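Fructose-bisphosphate aldolase class I (Thermoproteus tenax, PDB 1W8S) is a class I aldolase of the DeoC/LacD family, built as a TIM barrel and modelled with 1,6-di-O-phosphono-beta-D-fructofuranose bound. Local coordinates at residues E[5-8]-E[9-12]; E[164-167]-E[168-171]; E[58-61]-E[62-66]. The protein carries 2 engineered substitutions. All coordinates share one frame; numbering follows the deposited sequence.

In the fold
All three contacts are local, but their settings in the barrel differ. Interaction 1, within helix 4-12 ahead of the first barrel strand, is only partly buried: its phenylalanines are buried, while E6 and R10 are exposed. Interactions 2 and 3 are fully buried, each belongs to a different beta-alpha-beta unit, and they lie on opposite sides of the chain's centre, about 25 Å apart between centres. The chemistry of the three differs accordingly: ring against ring in 5-12, a salt bridge with a water in 164-171, a methyl over a ring in 58-66. The assembly brings the last two together, since L169 and E170 of one subunit pack on I64 and Q61 of a neighbouring subunit.

Interaction 1 (E[5-8]-E[9-12]); sequences TEKF and LRIF
On alpha helix 4-12 the F8 ring takes F12 over one face, with F12 CB 4.0 Å from the ring centroid and 18° off its normal, a CH-pi contact. The F12 ring lies nearly parallel to the F8 ring, with planes 26° apart, yet is slid so far that they barely overlap: the centroids are 4.8 Å apart and the closest atoms, F8 CE1 and F12 CD2, 3.5 Å. I11 CG2, from the chain neighbour of F12, sits above one face of the F12 ring, near the rim. A third flat group, the R10 guanidinium, has K7 CA 3.6 Å above its plane, an i/i+3 contact made because the side chain bends at chi3 and folds back along the helix.

Contacts of T5 with P198, L9 with L226, and I11 and F12 with P74 place the helix across the ends where barrel strands 75-81, 199-202 and 227-230 begin. Two further i/i+4 pairs lie side by side: T5 and L9, with CG2 and CD1 4.0 Å apart, and K7 and I11, with CG and CD1 3.8 Å apart; K7 NZ is hydrogen-bonded to D138 O. The backbone ties the phenylalanine pair: F12 N donates to F8 O at 2.8 Å, with an N-H...O angle of 161°.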
loop_
_atom_site.group_PDB
_atom_site.type_symbol
_atom_site.label_atom_id
_atom_site.label_comp_id
_atom_site.label_asym_id
_atom_site.label_seq_id
_atom_site.Cartn_x
_atom_site.Cartn_y
_atom_site.Cartn_z
ATOM N N THR E 5 -3.084 29.667 -12.338
ATOM C CA THR E 5 -3.860 29.782 -13.557
ATOM C C THR E 5 -3.349 30.986 -14.355
ATOM O O THR E 5 -3.064 30.882 -15.544
ATOM C CB THR E 5 -5.326 29.955 -13.223
ATOM O OG1 THR E 5 -5.832 28.762 -12.630
ATOM C CG2 THR E 5 -6.159 30.177 -14.499
ATOM N N GLU E 6 -3.147 32.111 -13.676
ATOM C CA GLU E 6 -2.622 33.296 -14.360
ATOM C C GLU E 6 -1.232 33.039 -14.943
ATOM O O GLU E 6 -0.952 33.501 -16.023
ATOM C CB GLU E 6 -2.628 34.531 -13.441
ATOM C CG GLU E 6 -4.037 34.990 -13.064
ATOM C CD GLU E 6 -4.044 36.182 -12.108
ATOM O OE1 GLU E 6 -3.024 36.427 -11.405
ATOM O OE2 GLU E 6 -5.080 36.886 -12.067
ATOM N N LYS E 7 -0.391 32.275 -14.252
ATOM C CA LYS E 7 0.926 31.920 -14.773
ATOM C C LYS E 7 0.808 31.012 -15.998
ATOM O O LYS E 7 1.531 31.194 -16.989
ATOM C CB LYS E 7 1.747 31.212 -13.697
ATOM C CG LYS E 7 3.154 30.868 -14.097
ATOM C CD LYS E 7 3.986 30.448 -12.896
ATOM C CE LYS E 7 5.456 30.590 -13.168
ATOM N NZ LYS E 7 6.275 29.610 -12.371
ATOM N N PHE E 8 -0.098 30.031 -15.912
ATOM C CA PHE E 8 -0.404 29.158 -17.031
ATOM C C PHE E 8 -0.816 29.959 -18.283
ATOM O O PHE E 8 -0.278 29.749 -19.359
ATOM C CB PHE E 8 -1.493 28.172 -16.683
ATOM C CG PHE E 8 -1.737 27.176 -17.768
ATOM C CD1 PHE E 8 -0.914 26.060 -17.905
ATOM C CD2 PHE E 8 -2.729 27.414 -18.720
ATOM C CE1 PHE E 8 -1.113 25.168 -18.964
ATOM C CE2 PHE E 8 -2.923 26.532 -19.775
ATOM C CZ PHE E 8 -2.125 25.415 -19.897
ATOM N N LEU E 9 -1.755 30.879 -18.124
ATOM C CA LEU E 9 -2.235 31.693 -19.244
ATOM C C LEU E 9 -1.143 32.566 -19.825
ATOM O O LEU E 9 -1.092 32.770 -21.033
ATOM C CB LEU E 9 -3.413 32.538 -18.782
ATOM C CG LEU E 9 -4.636 31.697 -18.360
ATOM C CD1 LEU E 9 -5.697 32.553 -17.691
ATOM C CD2 LEU E 9 -5.229 31.003 -19.558
ATOM N N ARG E 10 -0.255 33.087 -18.978
ATOM C CA ARG E 10 0.824 33.951 -19.456
ATOM C C ARG E 10 1.777 33.171 -20.338
ATOM O O ARG E 10 2.249 33.682 -21.352
ATOM C CB ARG E 10 1.627 34.556 -18.303
ATOM C CG ARG E 10 0.946 35.709 -17.596
ATOM C CD ARG E 10 1.857 36.448 -16.608
ATOM N NE ARG E 10 1.681 35.947 -15.236
ATOM C CZ ARG E 10 2.594 35.291 -14.535
ATOM N NH1 ARG E 10 2.307 34.891 -13.300
ATOM N NH2 ARG E 10 3.798 35.028 -15.051
ATOM N N ILE E 11 2.068 31.936 -19.942
ATOM C CA ILE E 11 3.075 31.130 -20.627
ATOM C C ILE E 11 2.487 30.440 -21.845
ATOM O O ILE E 11 3.088 30.456 -22.939
ATOM C CB ILE E 11 3.662 30.078 -19.660
ATOM C CG1 ILE E 11 4.444 30.786 -18.537
ATOM C CG2 ILE E 11 4.599 29.075 -20.424
ATOM C CD1 ILE E 11 4.850 29.842 -17.384
ATOM N N PHE E 12 1.317 29.841 -21.649
ATOM C CA PHE E 12 0.690 28.969 -22.644
ATOM C C PHE E 12 -0.463 29.606 -23.422
ATOM O O PHE E 12 -0.999 28.988 -24.338
ATOM C CB PHE E 12 0.224 27.676 -21.976
ATOM C CG PHE E 12 1.355 26.826 -21.448
ATOM C CD1 PHE E 12 2.088 26.034 -22.295
ATOM C CD2 PHE E 12 1.700 26.857 -20.100
ATOM C CE1 PHE E 12 3.133 25.252 -21.794
ATOM C CE2 PHE E 12 2.741 26.083 -19.600
ATOM C CZ PHE E 12 3.456 25.288 -20.446
#

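Interaction 2 (E[164-167]-E[168-171]); sequences AARI and ALEL
R166 and E170, one helical turn apart, form a salt bridge: R166 NE donates to E170 OE2 at 2.7 Å, with an N-H...O angle of 162°. The carboxylate oxygen lies at the guanidinium edge, near its plane, and is approached on its anti side, somewhat out of the carboxylate plane; the two planes are 38° apart. Both side chains bend at chi2, and E170 is turned there by -89°, which swings its carboxylate across the R166 side chain. L169 runs alongside, its CD2 over one guanidinium face and 3.9 Å from R166 CD.

Packing is close on both sides of the helix. On the dry, apolar side I167 CG2 meets L171 CD1 at 3.6 Å, and A165 and A168 set their small side chains against M176 of strand 175-179, seating helix 158-171 on the barrel as the helix of a beta-alpha-beta crossover. The polar side, also buried, presses E170 CG to 3.0 Å from R166 O but holds one water, which accepts from R166 NH2 and donates to E170 OE2, closing a ring beside the direct bond.

R166 NH1 also donates to V193 O and to A41 O of a neighbouring subunit, whose Q61 packs on E170. NE, NH1 and NH2 are all engaged, which should restrict rotation of the guanidinium, and the two bonds gripping E170 OE2 probably favour the ionised carboxylate at this buried subunit interface.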
loop_
_atom_site.group_PDB
_atom_site.type_symbol
_atom_site.label_atom_id
_atom_site.label_comp_id
_atom_site.label_asym_id
_atom_site.label_seq_id
_atom_site.Cartn_x
_atom_site.Cartn_y
_atom_site.Cartn_z
ATOM N N ALA E 164 -16.294 15.582 -15.661
ATOM C CA ALA E 164 -14.850 15.550 -15.768
ATOM C C ALA E 164 -14.291 16.932 -15.428
ATOM O O ALA E 164 -13.326 17.069 -14.692
ATOM C CB ALA E 164 -14.446 15.152 -17.156
ATOM N N ALA E 165 -14.909 17.949 -15.999
ATOM C CA ALA E 165 -14.462 19.313 -15.851
ATOM C C ALA E 165 -14.616 19.761 -14.397
ATOM O O ALA E 165 -13.718 20.389 -13.828
ATOM C CB ALA E 165 -15.271 20.216 -16.772
ATOM N N ARG E 166 -15.745 19.441 -13.791
ATOM C CA ARG E 166 -16.007 19.946 -12.446
ATOM C C ARG E 166 -14.998 19.272 -11.492
ATOM O O ARG E 166 -14.470 19.931 -10.597
ATOM C CB ARG E 166 -17.434 19.685 -11.971
ATOM C CG ARG E 166 -17.737 20.320 -10.604
ATOM C CD ARG E 166 -17.337 21.782 -10.491
ATOM N NE ARG E 166 -17.886 22.406 -9.295
ATOM C CZ ARG E 166 -18.544 23.564 -9.265
ATOM N NH1 ARG E 166 -18.743 24.298 -10.364
ATOM N NH2 ARG E 166 -19.016 23.999 -8.125
ATOM N N ILE E 167 -14.749 17.978 -11.674
ATOM C CA ILE E 167 -13.804 17.252 -10.789
ATOM C C ILE E 167 -12.416 17.901 -10.829
ATOM O O ILE E 167 -11.759 18.064 -9.809
ATOM C CB ILE E 167 -13.698 15.783 -11.175
ATOM C CG1 ILE E 167 -14.980 15.036 -10.869
ATOM C CG2 ILE E 167 -12.564 15.105 -10.385
ATOM C CD1 ILE E 167 -15.133 13.737 -11.654
ATOM N N ALA E 168 -11.981 18.313 -12.014
ATOM C CA ALA E 168 -10.673 18.921 -12.160
ATOM C C ALA E 168 -10.588 20.232 -11.383
ATOM O O ALA E 168 -9.619 20.488 -10.689
ATOM C CB ALA E 168 -10.346 19.110 -13.604
ATOM N N LEU E 169 -11.643 21.046 -11.465
ATOM C CA LEU E 169 -11.703 22.244 -10.667
ATOM C C LEU E 169 -11.660 21.946 -9.181
ATOM O O LEU E 169 -10.911 22.554 -8.465
ATOM C CB LEU E 169 -12.969 23.042 -11.000
ATOM C CG LEU E 169 -13.345 24.185 -10.045
ATOM C CD1 LEU E 169 -12.350 25.307 -10.103
ATOM C CD2 LEU E 169 -14.764 24.681 -10.385
ATOM N N GLU E 170 -12.474 21.003 -8.744
ATOM C CA GLU E 170 -12.610 20.665 -7.333
ATOM C C GLU E 170 -11.294 20.163 -6.703
ATOM O O GLU E 170 -11.009 20.432 -5.529
ATOM C CB GLU E 170 -13.712 19.617 -7.162
ATOM C CG GLU E 170 -15.083 20.089 -7.638
ATOM C CD GLU E 170 -15.924 20.789 -6.602
ATOM O OE1 GLU E 170 -15.530 20.822 -5.427
ATOM O OE2 GLU E 170 -17.023 21.288 -6.979
ATOM N N LEU E 171 -10.513 19.426 -7.479
ATOM C CA LEU E 171 -9.263 18.817 -6.983
ATOM C C LEU E 171 -8.021 19.750 -7.035
ATOM O O LEU E 171 -6.953 19.396 -6.517
ATOM C CB LEU E 171 -8.995 17.504 -7.713
ATOM C CG LEU E 171 -10.001 16.381 -7.401
ATOM C CD1 LEU E 171 -9.713 15.230 -8.236
ATOM C CD2 LEU E 171 -10.053 15.957 -5.941
HETATM O O HOH W 1 -19.163 21.972 -5.796
#

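Interaction 3 (E[58-61]-E[62-66]); sequences VVFQ and RGIAE
F60 of strand 57-60 lays its ring under I64 of the helix that follows. Strand and helix 62-68 open a beta-alpha-beta unit of the TIM barrel, completed by strand 75-81; the axes of 58-60 and 62-66 approach to 7.9 Å, and their directions differ by 114°, as the chain passes from strand into helix after Q61.

The F60 side chain can be followed outward. CB points toward the helix and lies 4.2 Å from A65 CB. CG, anti to its own carbonyl carbon, comes within 3.6 Å of I64 CG2, and CD2 touches the same methyl while also passing near A65 N. CD1 and CE1, on the other side of the ring, face I64 CG2 as well. Further out, F60 CE2 is 3.8 Å from I64 CG2, and CZ, at the tip, is 4.1 Å from that methyl. This narrow spread shows that the methyl stands over the middle of the ring: I64 CG2 is 3.6 Å from the centroid and 12° off the normal, a CH-pi contact. V58 CG2 takes the opposite face, 4.1 Å above the plane and toward the rim, so the ring is held between strand and helix residues.

Outside the two segments, L47 of helix 43-53 and L75 of strand 75-81 also touch F60. R62 NH1 is hydrogen-bonded to N95 O and NH2 forms a salt bridge with E100, while I64 packs on L169 of a neighbouring subunit.

Q61 occupies the N-cap position. Its backbone O accepts the first-turn bond from A65 N at 3.0 Å, almost straight at 175°.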
loop_
_atom_site.group_PDB
_atom_site.type_symbol
_atom_site.label_atom_id
_atom_site.label_comp_id
_atom_site.label_asym_id
_atom_site.label_seq_id
_atom_site.Cartn_x
_atom_site.Cartn_y
_atom_site.Cartn_z
ATOM N N VAL E 58 4.398 21.995 -25.718
ATOM C CA VAL E 58 4.395 20.568 -25.986
ATOM C C VAL E 58 4.175 19.819 -24.661
ATOM O O VAL E 58 4.534 20.332 -23.596
ATOM C CB VAL E 58 5.733 20.123 -26.618
ATOM C CG1 VAL E 58 5.883 20.667 -28.000
ATOM C CG2 VAL E 58 6.930 20.574 -25.750
ATOM N N VAL E 59 3.575 18.631 -24.726
ATOM C CA VAL E 59 3.418 17.756 -23.572
ATOM C C VAL E 59 4.328 16.537 -23.808
ATOM O O VAL E 59 4.136 15.819 -24.792
ATOM C CB VAL E 59 1.968 17.276 -23.440
ATOM C CG1 VAL E 59 1.790 16.387 -22.233
ATOM C CG2 VAL E 59 1.013 18.457 -23.360
ATOM N N PHE E 60 5.321 16.332 -22.942
ATOM C CA PHE E 60 6.245 15.192 -23.032
ATOM C C PHE E 60 6.213 14.403 -21.702
ATOM O O PHE E 60 6.044 14.994 -20.644
ATOM C CB PHE E 60 7.702 15.643 -23.185
ATOM C CG PHE E 60 8.095 16.215 -24.544
ATOM C CD1 PHE E 60 7.286 16.119 -25.675
ATOM C CD2 PHE E 60 9.350 16.807 -24.679
ATOM C CE1 PHE E 60 7.699 16.642 -26.871
ATOM C CE2 PHE E 60 9.781 17.317 -25.878
ATOM C CZ PHE E 60 8.953 17.239 -26.983
ATOM N N GLN E 61 6.435 13.093 -21.787
ATOM C CA GLN E 61 6.828 12.281 -20.615
ATOM C C GLN E 61 8.282 12.583 -20.292
ATOM O O GLN E 61 9.029 13.114 -21.113
ATOM C CB GLN E 61 6.681 10.784 -20.893
ATOM C CG GLN E 61 5.328 10.321 -21.359
ATOM C CD GLN E 61 4.341 10.144 -20.245
ATOM O OE1 GLN E 61 4.716 10.015 -19.060
ATOM N NE2 GLN E 61 3.068 10.105 -20.614
ATOM N N ARG E 62 8.697 12.214 -19.089
ATOM C CA ARG E 62 10.014 12.544 -18.577
ATOM C C ARG E 62 11.175 12.080 -19.431
ATOM O O ARG E 62 12.155 12.773 -19.519
ATOM C CB ARG E 62 10.207 11.980 -17.173
ATOM C CG ARG E 62 10.260 10.431 -17.097
ATOM C CD ARG E 62 10.753 9.880 -15.744
ATOM N NE ARG E 62 12.006 10.526 -15.338
ATOM C CZ ARG E 62 12.352 10.733 -14.068
ATOM N NH1 ARG E 62 11.593 10.279 -13.072
ATOM N NH2 ARG E 62 13.476 11.358 -13.783
ATOM N N GLY E 63 11.048 10.950 -20.095
ATOM C CA GLY E 63 12.176 10.396 -20.845
ATOM C C GLY E 63 12.439 11.191 -22.121
ATOM O O GLY E 63 13.575 11.426 -22.502
ATOM N N ILE E 64 11.357 11.564 -22.801
ATOM C CA ILE E 64 11.434 12.421 -23.961
ATOM C C ILE E 64 11.903 13.816 -23.576
ATOM O O ILE E 64 12.706 14.405 -24.273
ATOM C CB ILE E 64 10.054 12.513 -24.687
ATOM C CG1 ILE E 64 9.535 11.136 -25.106
ATOM C CG2 ILE E 64 10.114 13.484 -25.869
ATOM C CD1 ILE E 64 10.345 10.423 -26.071
ATOM N N ALA E 65 11.376 14.373 -22.500
ATOM C CA ALA E 65 11.896 15.666 -22.022
ATOM C C ALA E 65 13.410 15.588 -21.731
ATOM O O ALA E 65 14.163 16.474 -22.117
ATOM C CB ALA E 65 11.152 16.130 -20.814
ATOM N N GLU E 66 13.866 14.545 -21.035
ATOM C CA GLU E 66 15.280 14.476 -20.628
ATOM C C GLU E 66 16.166 14.391 -21.840
ATOM O O GLU E 66 17.192 15.040 -21.903
ATOM C CB GLU E 66 15.550 13.250 -19.734
ATOM C CG GLU E 66 16.973 13.121 -19.213
ATOM C CD GLU E 66 17.135 11.893 -18.340
ATOM O OE1 GLU E 66 17.185 10.784 -18.870
ATOM O OE2 GLU E 66 17.198 12.042 -17.114
#